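Local coordinates for Methylcobalamin\: coenzyme M methyltransferase (Methanosarcina mazei, PDB 4AY7), which catalyses transfer of a methyl group from a methylated corrinoid to coenzyme M, a zinc-dependent step of methanogenesis, at residues A214-M219 and G249-I254; A55-E60 and R127-V132; I194-M199 and S237-V242; D304-E309 and V336-A341. One frame throughout, in Å; residues are numbered along the deposited sequence.

Contact 1: residues A214-M219 and G249-I254; sequences ASPDLM and GNVNPI
Asp-217 and Asn-250 both hold CG anti to their own carbonyl carbon, beside the backbone N (chi1 -66° and -44°), and from these positions carboxylate and amide meet across two neighbouring loops of the TIM barrel, those that follow strands 206-210 and 242-246. Asn-250 ND2 donates to the syn lone pair of Asp-217 OD1 at 2.7 Å. That oxygen lies almost in the amide plane, while the carboxylate plane stands 84° from it. The second oxygen, Asp-217 OD2, accepts a weak bond from Asn-250 N and comes to 3.2 Å from Gly-249 CA. Any side chain at Gly-249 would run into Asp-217 OD2 and Ser-215 OG, so the close approach of the loops depends on its absence.

Beside this polar pair, Pro-216 rests its ring against the backbone, with CG 3.5 Å from Asn-250 O. The ring also meets Ile-254 tip to tip, Pro-216 CD lying 3.9 Å from Ile-254 CD1. An alanine at Ile-254 would probably open a gap beside the Pro-216 ring, where CG1 and CD1 now pack, and thin the cover over Ala-214 O. Farther in, the loop is fixed near the metal: Ser-215 OG hydrogen-bonds to the carbonyl O of the zinc ligand Cys-248 and, in an ST turn, accepts from Asp-217 N at 3.1 Å.

Contact 2: residues A55-E60 and R127-V132; sequences AHTNPE and RGRIPV
Val-132 sets its two methyls against the backbone of 57-59. CG1, anti to the backbone N (chi1 -177°), lies 3.5 Å from Pro-59 N and also touches the proline ring, where CD is 3.8 Å away. CG2 meets the preceding part of the same backbone, 3.6 Å from Thr-57 O. In return Pro-59 CB comes to 3.7 Å from Val-132 O, the two side chains crossing at about a right angle. Next to this apolar patch, Arg-129 reaches the carbonyl of His-56: its NH1 makes a weak hydrogen bond to His-56 O at 3.4 Å, with the oxygen at the edge of the guanidinium and in its plane. Arg-129 CD also passes Thr-57 CG2 at 4.2 Å, and the bend at chi3 (-74°) turns NE away from an extended course.

The residues meet where helix 59-71, which precedes the first strand of the TIM barrel, and helix 130-144, between its first two strands, both begin. Asn-58 is the N-cap of the first, its OD1 accepting from Leu-61 N and, weakly, from Glu-60 N. Arg-129, at the N-cap position of the second, is the third residue of a type II' turn from Arg-127 to Ile-130, with Gly-128, the second, at positive phi.

Farther out, the guanidinium is positioned mainly by a salt bridge from NE to Glu-89, while NH1 also bonds to the 3-sulfinoalanine at position 83. The ring of His-56 leads away from the contact to meet Trp-52, and the histidine side chain lies about 6 Å from that of Gln-103, a coenzyme M-binding residue.

Contact 3: residues I194-M199 and S237-V242; sequences IYANAM and SSVNSV
Asn-197 and Ala-196 on helix 178-202 meet the end of helix 221-238 and the turn that leads from it into strand 242-246, so the contact joins successive helix and strand units of the TIM barrel. Its inner side is apolar and buried. Ala-196 CB lies 3.7 Å from Val-239 CG2 and 4.0 Å from Val-239 CG1, so the small side chain faces both methyls of the valine. Ile-207 of strand 206-210 touches Ala-196 and Val-239 alike, and Met-154 of strand 150-155 also packs on Ala-196, which closes this side against the barrel sheet.

Toward the surface, the contact becomes polar and rests on one amide. With CG anti to the carbonyl carbon (chi1 -72°), Asn-197 spans the turn with both ends of its side chain. Its ND2 donates to Ser-238 O at 3.1 Å along a straight N-H line, and that oxygen lies in the amide plane. Its OD1 accepts from Asn-240 N at 2.8 Å, the donor lying in the carbonyl plane. Both bonds engage backbone atoms where the chain leaves its helix, since Val-239 is the first residue to depart from helical angles, and together they fix the rotation of the Asn-197 amide.

The outermost part is looser. Asn-240 is exposed, and its side chain crosses that of Asn-197 obliquely, with the two amide planes only 14° apart. Asn-240 ND2 approaches Asn-197 OD1 to 3.3 Å, but the angle is too poor for a hydrogen bond.

Contact 4: residues D304-E309 and V336-A341; sequences DKIKAE and VKALVA
Lys-307 meets helix 336-341 first through its aliphatic carbons. CB leaves the backbone at the flank of the contact, with no close partner in 336-341. CG, anti to the carbonyl carbon (chi1 -61°), is 3.6 Å from Ala-338 O and 4.2 Å from Ala-338 CB. CD continues past the same oxygen, at 4.0 Å, to stand 4.1 Å from Ala-341 CB. At chi3 (-70°) the chain bends and CE turns off the extended line; NZ at the tip forms a salt bridge with Glu-345 OE2, farther along the same helix as its alanines.

The two helices, 303-315 and 333-346, are the last of the TIM barrel and stand on the two sides of strand 320-323 in the chain. The axes of the short segments approach to 8.5 Å at a crossing angle of -40°, consistent with the small Ala-338 facing the other helix where the backbones come nearest. An alanine in place of Lys-307 would probably leave Glu-345 without this charged mate and uncover Ala-341 CB.

On the buried side, Ile-306 CG2 packs 3.8 Å from Ala-338 CB. The same methyl reaches Leu-339 CD2 at 4.1 Å, and Leu-298 of helix 294-298 touches both Ile-306 and Leu-339.

How the contacts relate
Contact 4 is the buried one, a helix pair whose meeting is apolar but for a lysine with its charge paired beyond the segments. The other three are partly buried and combine apolar packing with polar bonds. Contacts 1 and 3 both involve the neighbourhood of helix 221-238: the first in the loop leading into it, close to the zinc, the second at its end and away from the annotated sites. Contacts 2 and 3 meet through helix 130-144, where Ile-130 CG1 lies 4.0 Å from Tyr-195 CE1. A side-chain pair carries the stronger bond of contact 1, whereas in contacts 2 and 3 every bond across the segments has a backbone atom as partner.

Contact 1: residues A214-M219 and G249-I254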
loop_
_atom_site.group_PDB
_atom_site.type_symbol
_atom_site.label_atom_id
_atom_site.label_comp_id
_atom_site.label_asym_id
_atom_site.label_seq_id
_atom_site.Cartn_x
_atom_site.Cartn_y
_atom_site.Cartn_z
ATOM N N ALA A 214 -12.639 -1.680 -1.350
ATOM C CA ALA A 214 -13.362 -0.503 -0.850
ATOM C C ALA A 214 -13.641 0.538 -1.956
ATOM O O ALA A 214 -14.367 1.517 -1.723
ATOM C CB ALA A 214 -12.588 0.092 0.335
ATOM N N SER A 215 -13.090 0.323 -3.141
ATOM C CA SER A 215 -13.277 1.196 -4.293
ATOM C C SER A 215 -14.726 1.286 -4.731
ATOM O O SER A 215 -15.437 0.312 -4.688
ATOM C CB SER A 215 -12.413 0.716 -5.440
ATOM O OG SER A 215 -12.599 1.507 -6.609
ATOM N N PRO A 216 -15.201 2.495 -5.091
ATOM C CA PRO A 216 -16.510 2.627 -5.694
ATOM C C PRO A 216 -16.630 1.758 -6.942
ATOM O O PRO A 216 -17.730 1.501 -7.405
ATOM C CB PRO A 216 -16.557 4.134 -6.068
ATOM C CG PRO A 216 -15.701 4.752 -5.010
ATOM C CD PRO A 216 -14.527 3.799 -4.996
ATOM N N ASP A 217 -15.519 1.325 -7.533
ATOM C CA ASP A 217 -15.625 0.432 -8.661
ATOM C C ASP A 217 -16.214 -0.919 -8.242
ATOM O O ASP A 217 -16.760 -1.602 -9.101
ATOM C CB ASP A 217 -14.276 0.182 -9.316
ATOM C CG ASP A 217 -13.690 1.431 -9.956
ATOM O OD1 ASP A 217 -14.467 2.175 -10.569
ATOM O OD2 ASP A 217 -12.459 1.672 -9.857
ATOM N N LEU A 218 -16.090 -1.299 -6.957
ATOM C CA LEU A 218 -16.520 -2.631 -6.435
ATOM C C LEU A 218 -17.633 -2.495 -5.373
ATOM O O LEU A 218 -18.545 -3.305 -5.381
ATOM C CB LEU A 218 -15.329 -3.391 -5.846
ATOM C CG LEU A 218 -14.257 -3.786 -6.893
ATOM C CD1 LEU A 218 -12.856 -4.150 -6.376
ATOM C CD2 LEU A 218 -14.832 -4.888 -7.749
ATOM N N MET A 219 -17.529 -1.527 -4.449
ATOM C CA MET A 219 -18.566 -1.308 -3.400
ATOM C C MET A 219 -19.136 0.114 -3.522
ATOM O O MET A 219 -18.371 1.053 -3.685
ATOM C CB MET A 219 -17.949 -1.479 -1.995
ATOM C CG MET A 219 -17.462 -2.872 -1.673
ATOM S SD MET A 219 -18.782 -4.087 -1.383
ATOM C CE MET A 219 -19.667 -3.306 -0.003
ATOM N N GLY A 249 -8.643 3.149 -8.123
ATOM C CA GLY A 249 -9.864 3.359 -8.891
ATOM C C GLY A 249 -10.384 4.791 -8.787
ATOM O O GLY A 249 -9.706 5.666 -8.264
ATOM N N ASN A 250 -11.597 4.987 -9.316
ATOM C CA ASN A 250 -12.303 6.297 -9.332
ATOM C C ASN A 250 -12.889 6.544 -7.918
ATOM O O ASN A 250 -14.068 6.337 -7.696
ATOM C CB ASN A 250 -13.432 6.214 -10.390
ATOM C CG ASN A 250 -12.963 5.553 -11.697
ATOM O OD1 ASN A 250 -12.293 6.189 -12.500
ATOM N ND2 ASN A 250 -13.267 4.262 -11.887
ATOM N N VAL A 251 -12.031 6.919 -6.974
ATOM C CA VAL A 251 -12.415 7.146 -5.594
ATOM C C VAL A 251 -12.995 8.542 -5.329
ATOM O O VAL A 251 -13.278 8.804 -4.196
ATOM C CB VAL A 251 -11.243 6.930 -4.593
ATOM C CG1 VAL A 251 -10.802 5.496 -4.576
ATOM C CG2 VAL A 251 -10.028 7.815 -4.888
ATOM N N ASN A 252 -13.185 9.444 -6.313
ATOM C CA ASN A 252 -13.736 10.761 -5.951
ATOM C C ASN A 252 -15.033 10.731 -5.116
ATOM O O ASN A 252 -15.214 11.588 -4.230
ATOM C CB ASN A 252 -13.934 11.661 -7.149
ATOM C CG ASN A 252 -12.624 12.261 -7.629
ATOM O OD1 ASN A 252 -11.723 12.478 -6.846
ATOM N ND2 ASN A 252 -12.475 12.379 -8.916
ATOM N N PRO A 253 -15.921 9.736 -5.360
ATOM C CA PRO A 253 -17.210 9.765 -4.608
ATOM C C PRO A 253 -17.080 9.408 -3.130
ATOM O O PRO A 253 -17.991 9.686 -2.362
ATOM C CB PRO A 253 -18.087 8.782 -5.351
ATOM C CG PRO A 253 -17.433 8.600 -6.712
ATOM C CD PRO A 253 -15.974 8.864 -6.553
ATOM N N ILE A 254 -15.887 9.000 -2.722
ATOM C CA ILE A 254 -15.570 8.714 -1.354
ATOM C C ILE A 254 -14.312 9.342 -0.844
ATOM O O ILE A 254 -13.967 9.128 0.311
ATOM C CB ILE A 254 -15.402 7.146 -1.112
ATOM C CG1 ILE A 254 -14.217 6.513 -1.896
ATOM C CG2 ILE A 254 -16.737 6.414 -1.337
ATOM C CD1 ILE A 254 -13.852 5.098 -1.424
#

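Contact 2: residues A55-E60 and R127-V132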
loop_
_atom_site.group_PDB
_atom_site.type_symbol
_atom_site.label_atom_id
_atom_site.label_comp_id
_atom_site.label_asym_id
_atom_site.label_seq_id
_atom_site.Cartn_x
_atom_site.Cartn_y
_atom_site.Cartn_z
ATOM N N ALA A 55 11.143 -14.367 -4.389
ATOM C CA ALA A 55 11.182 -13.131 -3.587
ATOM C C ALA A 55 9.934 -12.963 -2.674
ATOM O O ALA A 55 9.945 -12.046 -1.848
ATOM C CB ALA A 55 11.360 -11.865 -4.430
ATOM N N HIS A 56 8.873 -13.739 -2.893
ATOM C CA HIS A 56 7.723 -13.714 -1.985
ATOM C C HIS A 56 7.909 -14.628 -0.803
ATOM O O HIS A 56 7.271 -14.468 0.226
ATOM C CB HIS A 56 6.450 -14.082 -2.695
ATOM C CG HIS A 56 6.149 -13.328 -3.982
ATOM N ND1 HIS A 56 6.089 -11.962 -4.093
ATOM C CD2 HIS A 56 5.710 -13.835 -5.194
ATOM C CE1 HIS A 56 5.656 -11.630 -5.309
ATOM N NE2 HIS A 56 5.476 -12.801 -6.016
ATOM N N THR A 57 8.763 -15.624 -0.918
ATOM C CA THR A 57 8.821 -16.740 0.051
ATOM C C THR A 57 10.146 -16.806 0.843
ATOM O O THR A 57 10.253 -17.507 1.842
ATOM C CB THR A 57 8.565 -18.083 -0.678
ATOM O OG1 THR A 57 9.588 -18.350 -1.685
ATOM C CG2 THR A 57 7.236 -18.050 -1.445
ATOM N N ASN A 58 11.176 -16.119 0.388
ATOM C CA ASN A 58 12.485 -16.188 1.029
ATOM C C ASN A 58 12.801 -14.781 1.565
ATOM O O ASN A 58 12.901 -13.859 0.751
ATOM C CB ASN A 58 13.472 -16.511 -0.076
ATOM C CG ASN A 58 14.927 -16.629 0.400
ATOM O OD1 ASN A 58 15.465 -15.792 1.092
ATOM N ND2 ASN A 58 15.585 -17.689 -0.058
ATOM N N PRO A 59 13.026 -14.616 2.885
ATOM C CA PRO A 59 13.203 -13.249 3.411
ATOM C C PRO A 59 14.405 -12.523 2.866
ATOM O O PRO A 59 14.363 -11.302 2.717
ATOM C CB PRO A 59 13.404 -13.438 4.929
ATOM C CG PRO A 59 13.867 -14.851 5.065
ATOM C CD PRO A 59 13.109 -15.615 3.970
ATOM N N GLU A 60 15.472 -13.272 2.616
ATOM C CA GLU A 60 16.692 -12.642 2.104
ATOM C C GLU A 60 16.496 -12.119 0.698
ATOM O O GLU A 60 16.904 -11.012 0.402
ATOM C CB GLU A 60 17.873 -13.565 2.160
ATOM C CG GLU A 60 18.244 -13.961 3.572
ATOM C CD GLU A 60 19.153 -12.981 4.298
ATOM O OE1 GLU A 60 19.482 -11.835 3.804
ATOM O OE2 GLU A 60 19.500 -13.342 5.438
ATOM N N ARG A 127 1.916 -17.868 11.242
ATOM C CA ARG A 127 1.287 -18.483 10.090
ATOM C C ARG A 127 1.650 -17.917 8.731
ATOM O O ARG A 127 1.968 -16.747 8.603
ATOM C CB ARG A 127 -0.224 -18.451 10.239
ATOM C CG ARG A 127 -0.692 -19.305 11.399
ATOM C CD ARG A 127 -2.207 -19.453 11.398
ATOM N NE ARG A 127 -2.600 -20.316 12.534
ATOM C CZ ARG A 127 -3.606 -21.174 12.523
ATOM N NH1 ARG A 127 -4.374 -21.273 11.435
ATOM N NH2 ARG A 127 -3.859 -21.938 13.610
ATOM N N GLY A 128 1.649 -18.787 7.712
ATOM C CA GLY A 128 1.883 -18.332 6.344
ATOM C C GLY A 128 3.266 -17.731 6.216
ATOM O O GLY A 128 4.217 -18.254 6.771
ATOM N N ARG A 129 3.321 -16.599 5.516
ATOM C CA ARG A 129 4.560 -15.894 5.238
ATOM C C ARG A 129 4.725 -14.650 6.107
ATOM O O ARG A 129 5.647 -13.863 5.891
ATOM C CB ARG A 129 4.607 -15.618 3.756
ATOM C CG ARG A 129 4.693 -16.834 2.887
ATOM C CD ARG A 129 4.624 -16.443 1.413
ATOM N NE ARG A 129 3.279 -16.040 0.986
ATOM C CZ ARG A 129 2.987 -14.910 0.383
ATOM N NH1 ARG A 129 3.940 -14.060 0.080
ATOM N NH2 ARG A 129 1.727 -14.660 0.055
ATOM N N ILE A 130 3.927 -14.536 7.167
ATOM C CA ILE A 130 4.080 -13.442 8.092
ATOM C C ILE A 130 5.505 -13.420 8.607
ATOM O O ILE A 130 6.184 -12.373 8.600
ATOM C CB ILE A 130 2.991 -13.429 9.219
ATOM C CG1 ILE A 130 1.663 -12.963 8.580
ATOM C CG2 ILE A 130 3.348 -12.399 10.317
ATOM C CD1 ILE A 130 0.484 -12.964 9.523
ATOM N N PRO A 131 6.008 -14.557 9.004
ATOM C CA PRO A 131 7.385 -14.517 9.446
ATOM C C PRO A 131 8.450 -14.190 8.365
ATOM O O PRO A 131 9.541 -13.726 8.733
ATOM C CB PRO A 131 7.603 -15.955 9.956
ATOM C CG PRO A 131 6.230 -16.465 10.295
ATOM C CD PRO A 131 5.427 -15.911 9.160
ATOM N N VAL A 132 8.161 -14.388 7.084
ATOM C CA VAL A 132 9.072 -13.953 6.021
ATOM C C VAL A 132 9.138 -12.398 5.977
ATOM O O VAL A 132 10.242 -11.816 5.914
ATOM C CB VAL A 132 8.616 -14.441 4.636
ATOM C CG1 VAL A 132 9.620 -14.043 3.596
ATOM C CG2 VAL A 132 8.569 -15.985 4.582
#

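Contact 3: residues I194-M199 and S237-V242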
loop_
_atom_site.group_PDB
_atom_site.type_symbol
_atom_site.label_atom_id
_atom_site.label_comp_id
_atom_site.label_asym_id
_atom_site.label_seq_id
_atom_site.Cartn_x
_atom_site.Cartn_y
_atom_site.Cartn_z
ATOM N N ILE A 194 -3.428 -6.530 14.139
ATOM C CA ILE A 194 -2.400 -7.417 14.722
ATOM C C ILE A 194 -1.157 -7.484 13.809
ATOM O O ILE A 194 -0.021 -7.393 14.272
ATOM C CB ILE A 194 -2.922 -8.824 15.013
ATOM C CG1 ILE A 194 -3.950 -8.804 16.179
ATOM C CG2 ILE A 194 -1.743 -9.794 15.309
ATOM C CD1 ILE A 194 -4.874 -10.009 16.308
ATOM N N TYR A 195 -1.379 -7.733 12.537
ATOM C CA TYR A 195 -0.254 -7.869 11.560
ATOM C C TYR A 195 0.458 -6.544 11.373
ATOM O O TYR A 195 1.690 -6.464 11.419
ATOM C CB TYR A 195 -0.813 -8.341 10.236
ATOM C CG TYR A 195 0.199 -8.466 9.092
ATOM C CD1 TYR A 195 1.497 -8.913 9.312
ATOM C CD2 TYR A 195 -0.161 -8.145 7.800
ATOM C CE1 TYR A 195 2.419 -9.036 8.272
ATOM C CE2 TYR A 195 0.723 -8.322 6.711
ATOM C CZ TYR A 195 2.028 -8.750 6.969
ATOM O OH TYR A 195 2.938 -8.868 5.960
ATOM N N ALA A 196 -0.316 -5.479 11.202
ATOM C CA ALA A 196 0.268 -4.121 11.055
ATOM C C ALA A 196 1.200 -3.767 12.241
ATOM O O ALA A 196 2.331 -3.376 12.038
ATOM C CB ALA A 196 -0.855 -3.079 10.913
ATOM N N ASN A 197 0.729 -3.927 13.475
ATOM C CA ASN A 197 1.562 -3.712 14.614
ATOM C C ASN A 197 2.771 -4.549 14.723
ATOM O O ASN A 197 3.815 -4.096 15.248
ATOM C CB ASN A 197 0.734 -3.684 15.930
ATOM C CG ASN A 197 -0.117 -2.416 16.086
ATOM O OD1 ASN A 197 0.294 -1.372 15.691
ATOM N ND2 ASN A 197 -1.316 -2.533 16.664
ATOM N N ALA A 198 2.676 -5.811 14.254
ATOM C CA ALA A 198 3.850 -6.641 14.149
ATOM C C ALA A 198 4.869 -6.077 13.204
ATOM O O ALA A 198 6.071 -6.173 13.489
ATOM C CB ALA A 198 3.517 -8.084 13.724
ATOM N N MET A 199 4.448 -5.621 12.032
ATOM C CA MET A 199 5.412 -4.969 11.121
ATOM C C MET A 199 6.052 -3.736 11.771
ATOM O O MET A 199 7.259 -3.556 11.655
ATOM C CB MET A 199 4.773 -4.579 9.790
ATOM C CG MET A 199 4.411 -5.740 8.919
ATOM S SD MET A 199 4.054 -5.382 7.165
ATOM C CE MET A 199 2.384 -4.775 7.277
ATOM N N SER A 237 -6.724 4.051 13.921
ATOM C CA SER A 237 -6.561 4.425 15.331
ATOM C C SER A 237 -5.807 3.418 16.191
ATOM O O SER A 237 -5.312 3.758 17.262
ATOM C CB SER A 237 -7.897 4.835 15.930
ATOM O OG SER A 237 -8.684 3.685 16.149
ATOM N N SER A 238 -5.799 2.153 15.785
ATOM C CA SER A 238 -5.219 1.093 16.598
ATOM C C SER A 238 -3.778 0.715 16.244
ATOM O O SER A 238 -3.120 -0.059 16.964
ATOM C CB SER A 238 -6.098 -0.128 16.441
ATOM O OG SER A 238 -7.486 0.161 16.732
ATOM N N VAL A 239 -3.352 1.144 15.072
ATOM C CA VAL A 239 -2.017 0.857 14.546
ATOM C C VAL A 239 -1.027 1.911 15.033
ATOM O O VAL A 239 -1.253 3.129 14.879
ATOM C CB VAL A 239 -2.057 0.792 13.024
ATOM C CG1 VAL A 239 -0.652 0.668 12.422
ATOM C CG2 VAL A 239 -2.861 -0.436 12.617
ATOM N N ASN A 240 0.069 1.427 15.590
ATOM C CA ASN A 240 1.048 2.244 16.318
ATOM C C ASN A 240 2.111 2.880 15.425
ATOM O O ASN A 240 3.283 2.850 15.726
ATOM C CB ASN A 240 1.646 1.378 17.454
ATOM C CG ASN A 240 0.553 1.008 18.462
ATOM O OD1 ASN A 240 -0.201 1.868 18.839
ATOM N ND2 ASN A 240 0.411 -0.211 18.789
ATOM N N SER A 241 1.677 3.431 14.298
ATOM C CA SER A 241 2.586 4.212 13.418
ATOM C C SER A 241 1.749 5.138 12.549
ATOM O O SER A 241 0.499 5.014 12.484
ATOM C CB SER A 241 3.407 3.291 12.475
ATOM O OG SER A 241 2.544 2.657 11.531
ATOM N N VAL A 242 2.462 6.020 11.858
ATOM C CA VAL A 242 1.925 6.690 10.702
ATOM C C VAL A 242 1.404 5.667 9.713
ATOM O O VAL A 242 1.990 4.568 9.527
ATOM C CB VAL A 242 2.978 7.665 10.106
ATOM C CG1 VAL A 242 2.552 8.156 8.710
ATOM C CG2 VAL A 242 3.265 8.805 11.131
#

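Contact 4: residues D304-E309 and V336-A341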
loop_
_atom_site.group_PDB
_atom_site.type_symbol
_atom_site.label_atom_id
_atom_site.label_comp_id
_atom_site.label_asym_id
_atom_site.label_seq_id
_atom_site.Cartn_x
_atom_site.Cartn_y
_atom_site.Cartn_z
ATOM N N ASP A 304 10.655 11.990 -20.128
ATOM C CA ASP A 304 10.217 13.374 -20.062
ATOM C C ASP A 304 8.759 13.547 -19.771
ATOM O O ASP A 304 8.380 14.600 -19.225
ATOM C CB ASP A 304 10.574 14.140 -21.347
ATOM C CG ASP A 304 12.067 14.378 -21.477
ATOM O OD1 ASP A 304 12.776 14.222 -20.447
ATOM O OD2 ASP A 304 12.538 14.725 -22.593
ATOM N N LYS A 305 7.945 12.528 -20.106
ATOM C CA LYS A 305 6.542 12.542 -19.746
ATOM C C LYS A 305 6.336 12.283 -18.256
ATOM O O LYS A 305 5.491 12.914 -17.579
ATOM C CB LYS A 305 5.801 11.599 -20.614
ATOM C CG LYS A 305 4.288 11.557 -20.488
ATOM C CD LYS A 305 3.798 10.163 -20.925
ATOM C CE LYS A 305 2.284 9.921 -20.647
ATOM N NZ LYS A 305 1.588 9.803 -21.953
ATOM N N ILE A 306 7.141 11.380 -17.690
ATOM C CA ILE A 306 7.158 11.105 -16.250
ATOM C C ILE A 306 7.559 12.396 -15.521
ATOM O O ILE A 306 6.871 12.786 -14.562
ATOM C CB ILE A 306 8.072 9.941 -15.898
ATOM C CG1 ILE A 306 7.555 8.673 -16.575
ATOM C CG2 ILE A 306 8.331 9.776 -14.385
ATOM C CD1 ILE A 306 8.602 7.516 -16.646
ATOM N N LYS A 307 8.603 13.077 -15.977
ATOM C CA LYS A 307 9.068 14.312 -15.274
ATOM C C LYS A 307 8.029 15.419 -15.354
ATOM O O LYS A 307 7.753 16.057 -14.348
ATOM C CB LYS A 307 10.435 14.805 -15.719
ATOM C CG LYS A 307 11.553 13.789 -15.474
ATOM C CD LYS A 307 12.944 14.415 -15.365
ATOM C CE LYS A 307 13.442 14.940 -16.663
ATOM N NZ LYS A 307 14.842 15.552 -16.641
ATOM N N ALA A 308 7.408 15.566 -16.505
ATOM C CA ALA A 308 6.356 16.537 -16.676
ATOM C C ALA A 308 5.147 16.320 -15.720
ATOM O O ALA A 308 4.637 17.280 -15.096
ATOM C CB ALA A 308 5.895 16.605 -18.120
ATOM N N GLU A 309 4.686 15.092 -15.597
ATOM C CA GLU A 309 3.529 14.776 -14.766
ATOM C C GLU A 309 3.904 14.829 -13.308
ATOM O O GLU A 309 3.069 15.216 -12.510
ATOM C CB GLU A 309 2.916 13.407 -15.160
ATOM C CG GLU A 309 2.304 13.531 -16.568
ATOM C CD GLU A 309 1.788 12.186 -17.115
ATOM O OE1 GLU A 309 1.644 11.215 -16.307
ATOM O OE2 GLU A 309 1.549 12.105 -18.373
ATOM N N VAL A 336 11.631 4.788 -13.191
ATOM C CA VAL A 336 11.503 5.067 -11.718
ATOM C C VAL A 336 12.436 6.213 -11.288
ATOM O O VAL A 336 12.050 7.157 -10.531
ATOM C CB VAL A 336 11.840 3.819 -10.868
ATOM C CG1 VAL A 336 11.688 4.202 -9.375
ATOM C CG2 VAL A 336 10.970 2.612 -11.252
ATOM N N LYS A 337 13.650 6.201 -11.827
ATOM C CA LYS A 337 14.620 7.230 -11.547
ATOM C C LYS A 337 14.192 8.638 -12.035
ATOM O O LYS A 337 14.624 9.650 -11.504
ATOM C CB LYS A 337 15.971 6.898 -12.195
ATOM C CG LYS A 337 16.671 5.731 -11.541
ATOM C CD LYS A 337 18.021 5.447 -12.125
ATOM C CE LYS A 337 19.013 6.435 -11.560
ATOM N NZ LYS A 337 20.296 5.992 -12.165
ATOM N N ALA A 338 13.353 8.656 -13.070
ATOM C CA ALA A 338 12.811 9.888 -13.618
ATOM C C ALA A 338 11.922 10.539 -12.590
ATOM O O ALA A 338 11.845 11.742 -12.561
ATOM C CB ALA A 338 12.064 9.657 -14.922
ATOM N N LEU A 339 11.240 9.795 -11.723
ATOM C CA LEU A 339 10.516 10.447 -10.610
ATOM C C LEU A 339 11.345 11.279 -9.664
ATOM O O LEU A 339 10.992 12.399 -9.264
ATOM C CB LEU A 339 9.804 9.406 -9.713
ATOM C CG LEU A 339 8.437 8.898 -10.101
ATOM C CD1 LEU A 339 7.889 7.922 -9.014
ATOM C CD2 LEU A 339 7.513 10.067 -10.423
ATOM N N VAL A 340 12.430 10.696 -9.242
ATOM C CA VAL A 340 13.358 11.264 -8.329
ATOM C C VAL A 340 13.998 12.467 -8.979
ATOM O O VAL A 340 14.074 13.563 -8.354
ATOM C CB VAL A 340 14.455 10.250 -7.925
ATOM C CG1 VAL A 340 15.463 10.963 -7.026
ATOM C CG2 VAL A 340 13.802 9.011 -7.284
ATOM N N ALA A 341 14.391 12.329 -10.256
ATOM C CA ALA A 341 14.972 13.464 -10.984
ATOM C C ALA A 341 13.986 14.669 -11.071
ATOM O O ALA A 341 14.375 15.769 -10.822
ATOM C CB ALA A 341 15.463 13.036 -12.390
#